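Local coordinates for tailspike protein (Acinetobacter phage vB_ApiP_P1, PDB 6E1R) that probably binds and hydrolyses capsular polysaccharide on the surface of its Acinetobacter baumannii host, as a trimeric receptor-recognition spike of the phage tail, at residues A[60-63]-A[64-68]; A[97-100]-A[101-105]. All coordinates share one frame; numbering follows the deposited sequence.

Interaction 1 (A[60-63]-A[64-68])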
loop_
_atom_site.group_PDB
_atom_site.type_symbol
_atom_site.label_atom_id
_atom_site.label_comp_id
_atom_site.label_asym_id
_atom_site.label_seq_id
_atom_site.Cartn_x
_atom_site.Cartn_y
_atom_site.Cartn_z
ATOM N N ILE A 60 30.393 41.921 23.676
ATOM C CA ILE A 60 29.350 40.931 23.425
ATOM C C ILE A 60 29.906 39.541 23.700
ATOM O O ILE A 60 30.988 39.189 23.217
ATOM C CB ILE A 60 28.829 41.040 21.982
ATOM C CG1 ILE A 60 28.115 42.376 21.786
ATOM C CG2 ILE A 60 27.901 39.879 21.654
ATOM C CD1 ILE A 60 26.958 42.572 22.727
ATOM N N ASN A 61 29.157 38.741 24.464
ATOM C CA ASN A 61 29.594 37.389 24.819
ATOM C C ASN A 61 28.337 36.554 25.078
ATOM O O ASN A 61 27.858 36.466 26.210
ATOM C CB ASN A 61 30.524 37.411 26.023
ATOM C CG ASN A 61 30.926 36.019 26.481
ATOM O OD1 ASN A 61 30.798 35.044 25.740
ATOM N ND2 ASN A 61 31.434 35.926 27.704
ATOM N N ASN A 62 27.812 35.950 24.011
ATOM C CA ASN A 62 26.649 35.078 24.111
ATOM C C ASN A 62 27.010 33.631 24.419
ATOM O O ASN A 62 26.110 32.829 24.690
ATOM C CB ASN A 62 25.825 35.136 22.816
ATOM C CG ASN A 62 26.661 34.887 21.571
ATOM O OD1 ASN A 62 27.566 34.052 21.567
ATOM N ND2 ASN A 62 26.352 35.612 20.502
ATOM N N GLY A 63 28.292 33.275 24.376
ATOM C CA GLY A 63 28.733 31.944 24.730
ATOM C C GLY A 63 28.845 30.967 23.581
ATOM O O GLY A 63 29.297 29.834 23.797
ATOM N N VAL A 64 28.447 31.358 22.370
ATOM C CA VAL A 64 28.483 30.457 21.224
ATOM C C VAL A 64 29.164 31.142 20.046
ATOM O O VAL A 64 30.295 30.800 19.685
ATOM C CB VAL A 64 27.068 29.988 20.836
ATOM C CG1 VAL A 64 27.129 29.061 19.632
ATOM C CG2 VAL A 64 26.390 29.295 22.007
ATOM N N THR A 65 28.473 32.103 19.431
ATOM C CA THR A 65 28.980 32.721 18.210
ATOM C C THR A 65 29.990 33.826 18.502
ATOM O O THR A 65 31.023 33.911 17.830
ATOM C CB THR A 65 27.822 33.262 17.371
ATOM O OG1 THR A 65 27.001 34.117 18.176
ATOM C CG2 THR A 65 26.980 32.118 16.825
ATOM N N VAL A 66 29.717 34.677 19.489
ATOM C CA VAL A 66 30.597 35.783 19.851
ATOM C C VAL A 66 30.945 35.659 21.328
ATOM O O VAL A 66 30.051 35.547 22.174
ATOM C CB VAL A 66 29.957 37.153 19.555
ATOM C CG1 VAL A 66 31.001 38.122 19.026
ATOM C CG2 VAL A 66 28.817 37.007 18.562
ATOM N N ILE A 67 32.243 35.681 21.632
ATOM C CA ILE A 67 32.743 35.527 22.998
ATOM C C ILE A 67 33.712 36.681 23.250
ATOM O O ILE A 67 34.902 36.595 22.925
ATOM C CB ILE A 67 33.416 34.171 23.229
ATOM C CG1 ILE A 67 32.405 33.039 23.021
ATOM C CG2 ILE A 67 33.996 34.091 24.632
ATOM C CD1 ILE A 67 33.010 31.656 23.088
ATOM N N ASN A 68 33.204 37.770 23.829
ATOM C CA ASN A 68 33.998 38.959 24.156
ATOM C C ASN A 68 34.794 39.457 22.949
ATOM O O ASN A 68 35.991 39.736 23.030
ATOM C CB ASN A 68 34.916 38.695 25.350
ATOM C CG ASN A 68 34.177 38.737 26.674
ATOM O OD1 ASN A 68 33.111 39.345 26.783
ATOM N ND2 ASN A 68 34.742 38.098 27.690
#

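Interaction 2 (A[97-100]-A[101-105])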
loop_
_atom_site.group_PDB
_atom_site.type_symbol
_atom_site.label_atom_id
_atom_site.label_comp_id
_atom_site.label_asym_id
_atom_site.label_seq_id
_atom_site.Cartn_x
_atom_site.Cartn_y
_atom_site.Cartn_z
ATOM N N LEU A 97 22.088 22.186 26.168
ATOM C CA LEU A 97 21.164 21.802 25.107
ATOM C C LEU A 97 20.141 22.901 24.851
ATOM O O LEU A 97 19.807 23.188 23.696
ATOM C CB LEU A 97 20.467 20.488 25.463
ATOM C CG LEU A 97 19.522 19.908 24.407
ATOM C CD1 LEU A 97 20.260 19.637 23.105
ATOM C CD2 LEU A 97 18.854 18.642 24.919
ATOM N N ASP A 98 19.651 23.542 25.916
ATOM C CA ASP A 98 18.691 24.630 25.752
ATOM C C ASP A 98 19.280 25.763 24.923
ATOM O O ASP A 98 18.616 26.296 24.026
ATOM C CB ASP A 98 18.235 25.139 27.120
ATOM C CG ASP A 98 17.138 26.182 27.019
ATOM O OD1 ASP A 98 16.045 25.851 26.514
ATOM O OD2 ASP A 98 17.368 27.331 27.450
ATOM N N LEU A 99 20.530 26.140 25.204
ATOM C CA LEU A 99 21.193 27.153 24.392
ATOM C C LEU A 99 21.406 26.671 22.964
ATOM O O LEU A 99 21.391 27.476 22.028
ATOM C CB LEU A 99 22.524 27.541 25.035
ATOM C CG LEU A 99 23.367 28.607 24.334
ATOM C CD1 LEU A 99 22.557 29.873 24.113
ATOM C CD2 LEU A 99 24.613 28.900 25.152
ATOM N N ALA A 100 21.589 25.363 22.775
ATOM C CA ALA A 100 21.805 24.827 21.435
ATOM C C ALA A 100 20.541 24.926 20.586
ATOM O O ALA A 100 20.593 25.374 19.435
ATOM C CB ALA A 100 22.290 23.379 21.526
ATOM N N VAL A 101 19.396 24.512 21.140
ATOM C CA VAL A 101 18.139 24.595 20.399
ATOM C C VAL A 101 17.781 26.048 20.119
ATOM O O VAL A 101 17.321 26.390 19.022
ATOM C CB VAL A 101 17.009 23.880 21.166
ATOM C CG1 VAL A 101 15.807 23.672 20.265
ATOM C CG2 VAL A 101 17.487 22.556 21.734
ATOM N N ASN A 102 17.973 26.925 21.109
ATOM C CA ASN A 102 17.687 28.343 20.911
ATOM C C ASN A 102 18.602 28.958 19.858
ATOM O O ASN A 102 18.161 29.794 19.062
ATOM C CB ASN A 102 17.820 29.098 22.234
ATOM C CG ASN A 102 16.681 28.806 23.195
ATOM O OD1 ASN A 102 15.512 28.820 22.811
ATOM N ND2 ASN A 102 17.018 28.547 24.452
ATOM N N THR A 103 19.873 28.553 19.830
ATOM C CA THR A 103 20.813 29.130 18.872
ATOM C C THR A 103 20.578 28.589 17.468
ATOM O O THR A 103 20.517 29.357 16.502
ATOM C CB THR A 103 22.254 28.861 19.314
ATOM O OG1 THR A 103 22.488 29.468 20.591
ATOM C CG2 THR A 103 23.238 29.425 18.302
ATOM N N ALA A 104 20.438 27.268 17.336
ATOM C CA ALA A 104 20.268 26.670 16.016
ATOM C C ALA A 104 18.984 27.148 15.348
ATOM O O ALA A 104 18.963 27.403 14.139
ATOM C CB ALA A 104 20.285 25.145 16.122
ATOM N N THR A 105 17.903 27.282 16.120
ATOM C CA THR A 105 16.637 27.718 15.538
ATOM C C THR A 105 16.663 29.205 15.205
ATOM O O THR A 105 16.150 29.619 14.159
ATOM C CB THR A 105 15.478 27.397 16.483
ATOM O OG1 THR A 105 15.766 27.903 17.792
ATOM C CG2 THR A 105 15.253 25.892 16.559
#

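Interaction 1 (A[60-63]-A[64-68])
Asn61 and Ile67 face each other across a tight chain reversal, their CA atoms 4.1 Å apart at a single beta bridge, with 60-63 and 64-68 running 142° apart. Asn62 N gives its hydrogen to Val66 O (2.9 Å), while the bond from Asn68 N to Ile60 O is weak. Between these two arms of the turn, Asn62 turns its amide inward: chi1 of 52° sets CG between its own N and carbonyl carbon, and OD1 ends up in the bend. There OD1 takes two backbone N-H groups from opposite faces of its carbonyl plane, Val64 N at 2.9 Å and Val66 N at 3.1 Å; the first closes an Asx turn. The other branch, ND2, donates to Thr65 OG1 (2.8 Å), crossing that side chain at about a right angle, and also lies against Val66 CG2. Gly63, with a positive phi of 93°, carries the chain round the bend, and its O bonds to Tyr40 OH. On the Ile67 side, Asn61 OD1 rests over Ile67 CA (3.4 Å) and CG2, with a weak bond from Gly63 N. Asn68 OD1 comes up to Asn61 CB, the two amides steeply inclined to one another. Glu25 of helix 21-25 anchors the open end, its O bonding Asn68 ND2 and its OE1 weakly bonding Asn61 ND2. The Asn62 side chain thus braces the turn leading into strand 66-67 from inside, its amide rotation set by three bonds that use both its acceptor and its donor.

Interaction 2 (A[97-100]-A[101-105])
The carboxylate of Asp98 and the amide of Asn102, one helical turn apart, stand almost perpendicular, their planes 88° apart. Asn102 ND2 comes over one face of the carboxylate rather than to its edge, 3.3 Å from Asp98 OD2 and 3.5 Å from Asp98 OD1. The same ND2 is 2.8 Å from Asp98 O, but the angle is too poor for a hydrogen bond; that carbonyl receives Asn102 N instead. Asn102 reaches this place because chi1 of -73° sets CG beside its own backbone N, above the carbonyl of Asp98. A second flat group is the peptide carbonyl of Leu99, which is gripped from both faces by a single residue: Thr103 OG1 donates from one side (2.7 Å) and Thr103 N from the other (2.9 Å). With OG1 anti to its carbonyl carbon, Thr103 folds the hydroxyl back along the helix, where Leu99 CD1 lies 3.5 Å from it. Val101 N to Leu97 O and Ala104 N to Ala100 O continue the regular alpha-helical bonding. On the buried side, Leu97 CD1 touches Val101 CG2 loosely at 4.3 Å. Here Ala100 and Ala104 settle on Leu111 of strand 111-113, and Val101 packs on Leu129 and Thr123. Helix 94-106 connects strand 79-80 to its parallel neighbour 111-113 at the start of the beta-helix, a position consistent with the end-capping helix of many such folds. Its chemistry changes round the helix: small and branched apolar residues let it sit close to the first strands, Leu99 and Thr103 form a flank against Val64, and the Asp98-Asn102 pair occupies a partly exposed one, while the bond to Leu99 O satisfies the Thr103 hydroxyl within the helix.

Interactions 1 and 2 follow one another in the chain and meet directly, their centres about 14 Å apart. Val64, just past the bend of 60-68, is the point of contact between them: its CG2 lies 3.6 Å from Leu99 CD2, and its CG1 packs on Thr103 CG2. Each combines buried and partly exposed residues, but interaction 1 also reaches the surface at Ile60 and Asn62. Interaction 1 lies at an edge strand of the small N-terminal sheet, against helix 21-25, and relies on asparagine amides to shape an irregular turn. Interaction 2, at the entrance to the beta-helix, relies on repeating helical bonds, with side chains adding to them. Apolar packing thus joins the two regions.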